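Oxidoreductase, NAD-binding/iron-sulfur cluster-binding protein (Nitratireductor pacificus pht-3B, PDB 6ZY0) is a reductive dehalogenase carrying a cobalamin and two [4Fe-4S] clusters, and probably uses them to remove halogen reductively from organohalide substrates. Local coordinates at residues A[434-439]-A[591-596]; A[443-448]-A[585-590]; A[511-516]-A[596-601]. The protein carries 1 engineered substitution. All coordinates share one frame; numbering follows the deposited sequence.

Contact 1 (A[434-439]-A[591-596]). With SF4 (iron/sulfur cluster), chain D; SF4 (iron/sulfur cluster), chain E.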
loop_
_atom_site.group_PDB
_atom_site.type_symbol
_atom_site.label_atom_id
_atom_site.label_comp_id
_atom_site.label_asym_id
_atom_site.label_seq_id
_atom_site.Cartn_x
_atom_site.Cartn_y
_atom_site.Cartn_z
ATOM N N THR A 434 -4.345 -11.182 -2.294
ATOM C CA THR A 434 -5.613 -10.858 -1.644
ATOM C C THR A 434 -6.650 -10.408 -2.660
ATOM O O THR A 434 -7.811 -10.834 -2.609
ATOM C CB THR A 434 -5.423 -9.774 -0.587
ATOM O OG1 THR A 434 -4.580 -10.264 0.459
ATOM C CG2 THR A 434 -6.768 -9.366 -0.002
ATOM N N MET A 435 -6.254 -9.547 -3.594
ATOM C CA MET A 435 -7.216 -9.040 -4.558
ATOM C C MET A 435 -7.661 -10.110 -5.533
ATOM O O MET A 435 -8.774 -10.023 -6.059
ATOM C CB MET A 435 -6.632 -7.848 -5.313
ATOM C CG MET A 435 -7.679 -6.869 -5.839
ATOM S SD MET A 435 -6.874 -5.591 -6.816
ATOM C CE MET A 435 -5.421 -5.319 -5.803
ATOM N N GLU A 436 -6.837 -11.133 -5.763
ATOM C CA GLU A 436 -7.214 -12.198 -6.681
ATOM C C GLU A 436 -8.325 -13.079 -6.114
ATOM O O GLU A 436 -9.021 -13.753 -6.882
ATOM C CB GLU A 436 -5.974 -13.026 -7.050
ATOM C CG GLU A 436 -6.142 -13.922 -8.279
ATOM C CD GLU A 436 -6.425 -13.130 -9.563
ATOM O OE1 GLU A 436 -6.108 -11.921 -9.618
ATOM O OE2 GLU A 436 -6.960 -13.718 -10.525
ATOM N N GLY A 437 -8.529 -13.065 -4.796
ATOM C CA GLY A 437 -9.687 -13.700 -4.201
ATOM C C GLY A 437 -10.877 -12.791 -3.986
ATOM O O GLY A 437 -11.985 -13.279 -3.735
ATOM N N ALA A 438 -10.683 -11.480 -4.088
ATOM C CA ALA A 438 -11.731 -10.508 -3.814
ATOM C C ALA A 438 -12.494 -10.151 -5.084
ATOM O O ALA A 438 -12.073 -10.448 -6.201
ATOM C CB ALA A 438 -11.143 -9.245 -3.185
ATOM N N SER A 439 -13.647 -9.511 -4.900
ATOM C CA SER A 439 -14.379 -8.960 -6.030
ATOM C C SER A 439 -13.854 -7.595 -6.441
ATOM O O SER A 439 -14.171 -7.124 -7.541
ATOM C CB SER A 439 -15.868 -8.846 -5.697
ATOM O OG SER A 439 -16.563 -8.138 -6.712
ATOM N N CYS A 591 -11.327 -1.971 -10.680
ATOM C CA CYS A 591 -10.580 -1.615 -11.882
ATOM C C CYS A 591 -9.088 -1.927 -11.766
ATOM O O CYS A 591 -8.449 -2.263 -12.773
ATOM C CB CYS A 591 -10.865 -0.145 -12.195
ATOM S SG CYS A 591 -10.519 1.005 -10.814
ATOM N N MET A 592 -8.521 -1.840 -10.553
ATOM C CA MET A 592 -7.187 -2.382 -10.270
ATOM C C MET A 592 -7.075 -3.891 -10.419
ATOM O O MET A 592 -6.020 -4.377 -10.840
ATOM C CB MET A 592 -6.744 -2.034 -8.860
ATOM C CG MET A 592 -6.242 -0.665 -8.691
ATOM S SD MET A 592 -5.924 -0.578 -6.928
ATOM C CE MET A 592 -5.246 1.049 -6.784
ATOM N N LYS A 593 -8.104 -4.651 -10.043
ATOM C CA LYS A 593 -8.020 -6.105 -10.136
ATOM C C LYS A 593 -8.103 -6.578 -11.586
ATOM O O LYS A 593 -7.451 -7.557 -11.967
ATOM C CB LYS A 593 -9.135 -6.728 -9.290
ATOM C CG LYS A 593 -9.153 -8.245 -9.240
ATOM C CD LYS A 593 -10.337 -8.752 -8.419
ATOM C CE LYS A 593 -10.777 -10.146 -8.872
ATOM N NZ LYS A 593 -9.859 -11.229 -8.452
ATOM N N MET A 594 -8.881 -5.881 -12.415
ATOM C CA MET A 594 -9.259 -6.426 -13.714
ATOM C C MET A 594 -8.226 -6.186 -14.804
ATOM O O MET A 594 -8.281 -6.849 -15.843
ATOM C CB MET A 594 -10.601 -5.841 -14.142
ATOM C CG MET A 594 -11.740 -6.315 -13.273
ATOM S SD MET A 594 -11.891 -8.114 -13.298
ATOM C CE MET A 594 -11.760 -8.408 -11.562
ATOM N N CYS A 595 -7.287 -5.280 -14.592
ATOM C CA CYS A 595 -6.340 -4.937 -15.643
ATOM C C CYS A 595 -5.418 -6.115 -15.952
ATOM O O CYS A 595 -4.979 -6.820 -15.036
ATOM C CB CYS A 595 -5.516 -3.727 -15.220
ATOM S SG CYS A 595 -4.277 -3.246 -16.408
ATOM N N PRO A 596 -5.105 -6.356 -17.233
ATOM C CA PRO A 596 -4.178 -7.449 -17.565
ATOM C C PRO A 596 -2.806 -7.293 -16.933
ATOM O O PRO A 596 -2.129 -8.297 -16.683
ATOM C CB PRO A 596 -4.107 -7.394 -19.099
ATOM C CG PRO A 596 -5.385 -6.773 -19.510
ATOM C CD PRO A 596 -5.688 -5.750 -18.443
HETATM FE FE1 SF4 D . -7.692 -0.557 -18.571
HETATM FE FE2 SF4 D . -6.675 -2.499 -20.175
HETATM FE FE3 SF4 D . -5.500 -1.937 -17.775
HETATM FE FE4 SF4 D . -5.302 -0.163 -19.815
HETATM S S1 SF4 D . -4.439 -2.261 -19.757
HETATM S S2 SF4 D . -5.781 0.306 -17.665
HETATM S S3 SF4 D . -7.350 -0.428 -20.800
HETATM S S4 SF4 D . -7.588 -2.778 -18.121
HETATM FE FE1 SF4 E . -14.381 3.452 -9.310
HETATM FE FE2 SF4 E . -14.686 0.818 -8.718
HETATM FE FE3 SF4 E . -12.693 1.606 -10.399
HETATM FE FE4 SF4 E . -15.293 1.763 -11.215
HETATM S S1 SF4 E . -14.126 -0.125 -10.725
HETATM S S2 SF4 E . -13.699 3.357 -11.464
HETATM S S3 SF4 E . -16.328 2.295 -9.257
HETATM S S4 SF4 E . -12.903 2.100 -8.196
#
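The peptide carbonyl of Met435 is met in its own plane by the ammonium group of Lys593: NZ donates to a lone pair of Met435 O over 2.9 Å, with a C=O...N angle of 131°. The second flat group, the carboxylate of Glu436, faces the same nitrogen more distantly, its OE1 standing 4.0 Å from Lys593 NZ in a long salt bridge, with the two side chains crossing at about a right angle. Lys593 arrives as a straight rod as far as CE and bends only at its last torsion (chi4 74°), which turns NZ onto the backbone of 435-438. There Lys593 CE also comes within 3.0 Å of Ala438 O, so a second carbonyl oxygen borders the buried end of the lysine, and these oxygens and the Glu436 carboxylate probably help to stabilise its charge. Along the shaft, Met435 runs in the opposite direction, with SD 3.5 Å from Lys593 CB and 4.1 Å from Met592 CB. The far side of the short helix 590-594 belongs to the iron-sulfur centres. Cys591 SG binds FE3 of the chain E cluster at 2.3 Å, whereas Cys595 SG binds FE3 of the chain D cluster at 2.2 Å. Two cysteines four residues apart that serve different clusters, the second followed by Pro596, are characteristic of a bacterial-type dicluster ferredoxin module.

Contact 2 (A[443-448]-A[585-590]). With SF4 (iron/sulfur cluster), chain E.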
loop_
_atom_site.group_PDB
_atom_site.type_symbol
_atom_site.label_atom_id
_atom_site.label_comp_id
_atom_site.label_asym_id
_atom_site.label_seq_id
_atom_site.Cartn_x
_atom_site.Cartn_y
_atom_site.Cartn_z
ATOM N N TRP A 443 -15.850 -6.754 0.966
ATOM C CA TRP A 443 -15.635 -6.240 2.315
ATOM C C TRP A 443 -14.170 -6.047 2.669
ATOM O O TRP A 443 -13.875 -5.522 3.750
ATOM C CB TRP A 443 -16.316 -7.163 3.329
ATOM C CG TRP A 443 -17.777 -7.099 3.126
ATOM C CD1 TRP A 443 -18.568 -8.035 2.527
ATOM C CD2 TRP A 443 -18.626 -5.993 3.438
ATOM N NE1 TRP A 443 -19.866 -7.589 2.474
ATOM C CE2 TRP A 443 -19.928 -6.337 3.029
ATOM C CE3 TRP A 443 -18.415 -4.748 4.041
ATOM C CZ2 TRP A 443 -21.013 -5.480 3.201
ATOM C CZ3 TRP A 443 -19.491 -3.903 4.211
ATOM C CH2 TRP A 443 -20.774 -4.271 3.795
ATOM N N ILE A 444 -13.253 -6.429 1.788
ATOM C CA ILE A 444 -11.831 -6.217 2.020
ATOM C C ILE A 444 -11.259 -5.109 1.149
ATOM O O ILE A 444 -10.081 -4.753 1.323
ATOM C CB ILE A 444 -11.033 -7.524 1.823
ATOM C CG1 ILE A 444 -9.732 -7.487 2.626
ATOM C CG2 ILE A 444 -10.771 -7.778 0.343
ATOM C CD1 ILE A 444 -9.948 -7.421 4.111
ATOM N N SER A 445 -12.051 -4.535 0.240
ATOM C CA SER A 445 -11.535 -3.524 -0.678
ATOM C C SER A 445 -10.897 -2.367 0.075
ATOM O O SER A 445 -9.715 -2.058 -0.116
ATOM C CB SER A 445 -12.657 -3.012 -1.580
ATOM O OG SER A 445 -12.194 -1.959 -2.410
ATOM N N ALA A 446 -11.672 -1.709 0.937
ATOM C CA ALA A 446 -11.154 -0.551 1.650
ATOM C C ALA A 446 -9.965 -0.915 2.531
ATOM O O ALA A 446 -9.055 -0.098 2.714
ATOM C CB ALA A 446 -12.263 0.088 2.477
ATOM N N SER A 447 -9.939 -2.135 3.073
ATOM C CA SER A 447 -8.763 -2.554 3.829
ATOM C C SER A 447 -7.533 -2.659 2.937
ATOM O O SER A 447 -6.411 -2.420 3.399
ATOM C CB SER A 447 -9.028 -3.884 4.536
ATOM O OG SER A 447 -10.087 -3.757 5.473
ATOM N N GLN A 448 -7.716 -3.004 1.659
ATOM C CA GLN A 448 -6.572 -3.044 0.754
ATOM C C GLN A 448 -6.044 -1.643 0.479
ATOM O O GLN A 448 -4.827 -1.433 0.431
ATOM C CB GLN A 448 -6.949 -3.746 -0.547
ATOM C CG GLN A 448 -7.281 -5.226 -0.384
ATOM C CD GLN A 448 -7.282 -5.975 -1.702
ATOM O OE1 GLN A 448 -8.316 -6.079 -2.373
ATOM N NE2 GLN A 448 -6.123 -6.508 -2.082
ATOM N N GLY A 585 -20.205 -3.984 0.033
ATOM C CA GLY A 585 -18.769 -3.997 0.218
ATOM C C GLY A 585 -18.334 -2.726 0.915
ATOM O O GLY A 585 -19.154 -1.879 1.280
ATOM N N SER A 586 -17.020 -2.601 1.093
ATOM C CA SER A 586 -16.429 -1.386 1.653
ATOM C C SER A 586 -15.559 -0.744 0.577
ATOM O O SER A 586 -14.448 -1.207 0.308
ATOM C CB SER A 586 -15.627 -1.688 2.913
ATOM O OG SER A 586 -15.345 -0.496 3.627
ATOM N N ALA A 587 -16.074 0.332 -0.027
ATOM C CA ALA A 587 -15.439 1.035 -1.141
ATOM C C ALA A 587 -15.321 0.127 -2.359
ATOM O O ALA A 587 -16.085 -0.830 -2.498
ATOM C CB ALA A 587 -14.068 1.586 -0.735
ATOM N N CYS A 588 -14.374 0.417 -3.247
ATOM C CA CYS A 588 -14.227 -0.348 -4.477
ATOM C C CYS A 588 -12.864 -0.057 -5.096
ATOM O O CYS A 588 -12.370 1.069 -5.020
ATOM C CB CYS A 588 -15.346 -0.012 -5.471
ATOM S SG CYS A 588 -15.133 -0.721 -7.113
ATOM N N GLY A 589 -12.267 -1.083 -5.697
ATOM C CA GLY A 589 -11.016 -0.946 -6.419
ATOM C C GLY A 589 -10.946 -1.981 -7.521
ATOM O O GLY A 589 -9.866 -2.427 -7.914
ATOM N N ARG A 590 -12.123 -2.359 -8.027
ATOM C CA ARG A 590 -12.233 -3.466 -8.971
ATOM C C ARG A 590 -11.418 -3.228 -10.239
ATOM O O ARG A 590 -10.876 -4.179 -10.819
ATOM C CB ARG A 590 -13.705 -3.688 -9.314
ATOM C CG ARG A 590 -13.939 -4.730 -10.377
ATOM C CD ARG A 590 -15.373 -5.211 -10.382
ATOM N NE ARG A 590 -15.583 -6.182 -11.447
ATOM C CZ ARG A 590 -15.222 -7.458 -11.359
ATOM N NH1 ARG A 590 -14.652 -7.909 -10.249
ATOM N NH2 ARG A 590 -15.437 -8.285 -12.373
HETATM FE FE1 SF4 E . -14.381 3.452 -9.310
HETATM FE FE2 SF4 E . -14.686 0.818 -8.718
HETATM FE FE3 SF4 E . -12.693 1.606 -10.399
HETATM FE FE4 SF4 E . -15.293 1.763 -11.215
HETATM S S1 SF4 E . -14.126 -0.125 -10.725
HETATM S S2 SF4 E . -13.699 3.357 -11.464
HETATM S S3 SF4 E . -16.328 2.295 -9.257
HETATM S S4 SF4 E . -12.903 2.100 -8.196
#
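Trp443 places CG beside its own backbone N and opposite the carbonyl carbon (chi1 -66°), which swings the indole back over Gly585, while the first torsion of Ser445 carries OG away from its N and in toward Cys588. Gly585 CA lies 3.7 Å from the centroid of the Trp443 six-membered ring, almost on the ring normal, a CH-pi contact in which the extended glycine backbone passes flat across one face. The rim of the indole is fixed separately, NE1 being hydrogen-bonded to Thr658 OG1. Farther along, Ala446 N at the start of helix 445-469 gives a weak, bent hydrogen bond to Ser586 O (2.9 Å, 129° at the hydrogen). Ala446 CB packs against Ala587 CB at 4.0 Å and against Ser586 OG at 3.3 Å; that hydroxyl is hydrogen-bonded to Phe337 O. Ser445 OG, held by Gly440 O, rests 3.3 Å from Cys588 CA. Backbone and small side chains thus settle the loop just where it delivers Cys588 SG to FE2 of the chain E cluster, at 2.3 Å. The thiolate also receives a straight hydrogen bond from Arg590 N (3.5 Å to Cys588 SG, 177°). By drawing charge from the sulfur, such an N-H...S bond would be expected to stabilise the reduced cluster and raise its potential somewhat.

Contact 3 (A[511-516]-A[596-601]). Engineered in segment 511-516: Gln515 (natural residue Lys). With SF4 (iron/sulfur cluster), chain D.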
loop_
_atom_site.group_PDB
_atom_site.type_symbol
_atom_site.label_atom_id
_atom_site.label_comp_id
_atom_site.label_asym_id
_atom_site.label_seq_id
_atom_site.Cartn_x
_atom_site.Cartn_y
_atom_site.Cartn_z
ATOM N N GLY A 511 1.411 -3.136 -12.403
ATOM C CA GLY A 511 0.198 -2.716 -13.063
ATOM C C GLY A 511 -0.421 -1.503 -12.404
ATOM O O GLY A 511 0.275 -0.557 -12.021
ATOM N N PRO A 512 -1.739 -1.511 -12.252
ATOM C CA PRO A 512 -2.436 -0.435 -11.528
ATOM C C PRO A 512 -2.558 -0.658 -10.030
ATOM O O PRO A 512 -3.333 0.051 -9.384
ATOM C CB PRO A 512 -3.827 -0.468 -12.169
ATOM C CG PRO A 512 -4.031 -1.901 -12.496
ATOM C CD PRO A 512 -2.679 -2.512 -12.780
ATOM N N ARG A 513 -1.818 -1.607 -9.475
ATOM C CA ARG A 513 -2.101 -2.166 -8.156
ATOM C C ARG A 513 -1.305 -1.445 -7.071
ATOM O O ARG A 513 -0.540 -2.042 -6.316
ATOM C CB ARG A 513 -1.780 -3.654 -8.162
ATOM C CG ARG A 513 -2.350 -4.417 -7.011
ATOM C CD ARG A 513 -1.862 -5.836 -7.040
ATOM N NE ARG A 513 -0.413 -5.912 -7.173
ATOM C CZ ARG A 513 0.206 -6.371 -8.251
ATOM N NH1 ARG A 513 -0.506 -6.776 -9.293
ATOM N NH2 ARG A 513 1.531 -6.424 -8.288
ATOM N N SER A 514 -1.486 -0.138 -6.986
ATOM C CA SER A 514 -0.636 0.627 -6.091
ATOM C C SER A 514 -1.412 1.757 -5.450
ATOM O O SER A 514 -2.339 2.317 -6.039
ATOM C CB SER A 514 0.572 1.216 -6.818
ATOM O OG SER A 514 0.219 2.437 -7.440
ATOM N N GLN A 515 -1.010 2.085 -4.230
ATOM C CA GLN A 515 -1.369 3.337 -3.594
ATOM C C GLN A 515 -0.077 4.102 -3.373
ATOM O O GLN A 515 0.921 3.523 -2.932
ATOM C CB GLN A 515 -2.108 3.104 -2.279
ATOM C CG GLN A 515 -3.465 2.424 -2.434
ATOM C CD GLN A 515 -4.562 3.386 -2.853
ATOM O OE1 GLN A 515 -4.351 4.595 -2.910
ATOM N NE2 GLN A 515 -5.748 2.855 -3.124
ATOM N N SER A 516 -0.082 5.380 -3.715
ATOM C CA SER A 516 1.116 6.197 -3.654
ATOM C C SER A 516 1.146 6.988 -2.358
ATOM O O SER A 516 0.107 7.328 -1.792
ATOM C CB SER A 516 1.185 7.162 -4.836
ATOM O OG SER A 516 0.134 8.111 -4.767
ATOM N N PRO A 596 -5.105 -6.356 -17.233
ATOM C CA PRO A 596 -4.178 -7.449 -17.565
ATOM C C PRO A 596 -2.806 -7.293 -16.933
ATOM O O PRO A 596 -2.129 -8.297 -16.683
ATOM C CB PRO A 596 -4.107 -7.394 -19.099
ATOM C CG PRO A 596 -5.385 -6.773 -19.510
ATOM C CD PRO A 596 -5.688 -5.750 -18.443
ATOM N N TRP A 597 -2.375 -6.058 -16.670
ATOM C CA TRP A 597 -1.102 -5.809 -16.009
ATOM C C TRP A 597 -1.115 -6.209 -14.538
ATOM O O TRP A 597 -0.051 -6.265 -13.914
ATOM C CB TRP A 597 -0.735 -4.332 -16.140
ATOM C CG TRP A 597 -0.514 -3.892 -17.553
ATOM C CD1 TRP A 597 -1.467 -3.489 -18.447
ATOM C CD2 TRP A 597 0.745 -3.793 -18.235
ATOM N NE1 TRP A 597 -0.879 -3.150 -19.641
ATOM C CE2 TRP A 597 0.477 -3.330 -19.539
ATOM C CE3 TRP A 597 2.071 -4.052 -17.869
ATOM C CZ2 TRP A 597 1.486 -3.122 -20.482
ATOM C CZ3 TRP A 597 3.074 -3.843 -18.805
ATOM C CH2 TRP A 597 2.776 -3.383 -20.096
ATOM N N ASN A 598 -2.283 -6.471 -13.968
ATOM C CA ASN A 598 -2.360 -7.013 -12.617
ATOM C C ASN A 598 -1.992 -8.488 -12.706
ATOM O O ASN A 598 -2.835 -9.331 -13.026
ATOM C CB ASN A 598 -3.754 -6.809 -12.039
ATOM C CG ASN A 598 -3.869 -7.306 -10.618
ATOM O OD1 ASN A 598 -3.030 -6.991 -9.777
ATOM N ND2 ASN A 598 -4.909 -8.085 -10.340
ATOM N N ARG A 599 -0.725 -8.808 -12.440
ATOM C CA ARG A 599 -0.217 -10.161 -12.620
ATOM C C ARG A 599 0.516 -10.640 -11.378
ATOM O O ARG A 599 0.918 -9.854 -10.512
ATOM C CB ARG A 599 0.746 -10.257 -13.803
ATOM C CG ARG A 599 0.138 -9.905 -15.124
ATOM C CD ARG A 599 1.048 -10.309 -16.249
ATOM N NE ARG A 599 0.321 -10.328 -17.507
ATOM C CZ ARG A 599 0.224 -9.285 -18.323
ATOM N NH1 ARG A 599 0.826 -8.140 -18.010
ATOM N NH2 ARG A 599 -0.471 -9.391 -19.453
ATOM N N GLU A 600 0.715 -11.954 -11.332
ATOM C CA GLU A 600 1.487 -12.587 -10.277
ATOM C C GLU A 600 2.977 -12.392 -10.517
ATOM O O GLU A 600 3.441 -12.267 -11.654
ATOM C CB GLU A 600 1.166 -14.078 -10.201
ATOM C CG GLU A 600 1.442 -14.699 -8.849
ATOM C CD GLU A 600 1.276 -16.202 -8.866
ATOM O OE1 GLU A 600 0.697 -16.727 -9.848
ATOM O OE2 GLU A 600 1.724 -16.854 -7.896
ATOM N N ASP A 601 3.730 -12.379 -9.423
ATOM C CA ASP A 601 5.174 -12.198 -9.480
ATOM C C ASP A 601 5.872 -13.500 -9.845
ATOM O O ASP A 601 6.759 -13.952 -9.107
ATOM C CB ASP A 601 5.673 -11.672 -8.132
ATOM C CG ASP A 601 6.926 -10.830 -8.252
ATOM O OD1 ASP A 601 7.421 -10.652 -9.389
ATOM O OD2 ASP A 601 7.394 -10.322 -7.206
HETATM FE FE1 SF4 D . -7.692 -0.557 -18.571
HETATM FE FE2 SF4 D . -6.675 -2.499 -20.175
HETATM FE FE3 SF4 D . -5.500 -1.937 -17.775
HETATM FE FE4 SF4 D . -5.302 -0.163 -19.815
HETATM S S1 SF4 D . -4.439 -2.261 -19.757
HETATM S S2 SF4 D . -5.781 0.306 -17.665
HETATM S S3 SF4 D . -7.350 -0.428 -20.800
HETATM S S4 SF4 D . -7.588 -2.778 -18.121
#
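Arg513 and Asn598 form the tight polar end of this contact, and Gly511 presses on Trp597 at the tight apolar one. Arg513 NH1 donates to Asn598 OD1 over 2.6 Å, with 157° at the hydrogen; the oxygen lies at the edge of the guanidinium, in its plane, while the donor sits somewhat out of the amide plane. The arginine runs extended to CD, which lies 3.2 Å from Asn598 OD1, and the bend at chi3 (51°) folds the guanidinium back so that NH1 reaches the same oxygen. Gly511, having no side chain, lets its CA approach Trp597 CB to 3.6 Å. Between these points the packing is slacker: Pro512 CD stays 4.2 Å from Asn598 N and touches the base of Trp597 only lightly. Loose too is the side toward solvent, where the partly exposed Arg599 meets Arg513 through its carbonyl alone, Arg599 O standing 3.6 Å from Arg513 NH1, and turns its own side chain back over its segment. Pro596 O lies 3.0 Å above one face of the Arg599 guanidinium, over the centre, while NH1 of that group points at the Trp597 ring face, offset toward the rim. That indole points its edge at the chain D cluster, Trp597 CD1 being 3.5 Å from its S1. Asp429 pairs with Arg513 NE and Lys593 O accepts from Asn598 ND2, so both ends of the amide and two sides of the guanidinium are engaged. Such buried bonding should set the amide's rotation and, with the carboxylate of Asp429, offset the arginine's charge beside the strand that supplies cobalamin-binding residues.

How the contacts relate
Contact 1 lies between the other two, its centre 11 Å from that of contact 2 and 9 Å from that of contact 3, whereas contacts 2 and 3 are 16 Å apart and do not touch. Ser439 O and Arg590 NH1, 2.9 Å apart, tie contact 1 to contact 2; Lys593 O and Asn598 ND2, at 3.1 Å, tie it to contact 3, with which it shares Pro596. Contacts 1 and 2 both reach the chain E cluster, contacts 1 and 3 the chain D cluster. Cobalamin touches all three: Met592, about 3 Å from it at nearest atoms, Cys588 and Gly589, and the 514-516 strand, where the engineered Gln515 hydrogen-bonds to it.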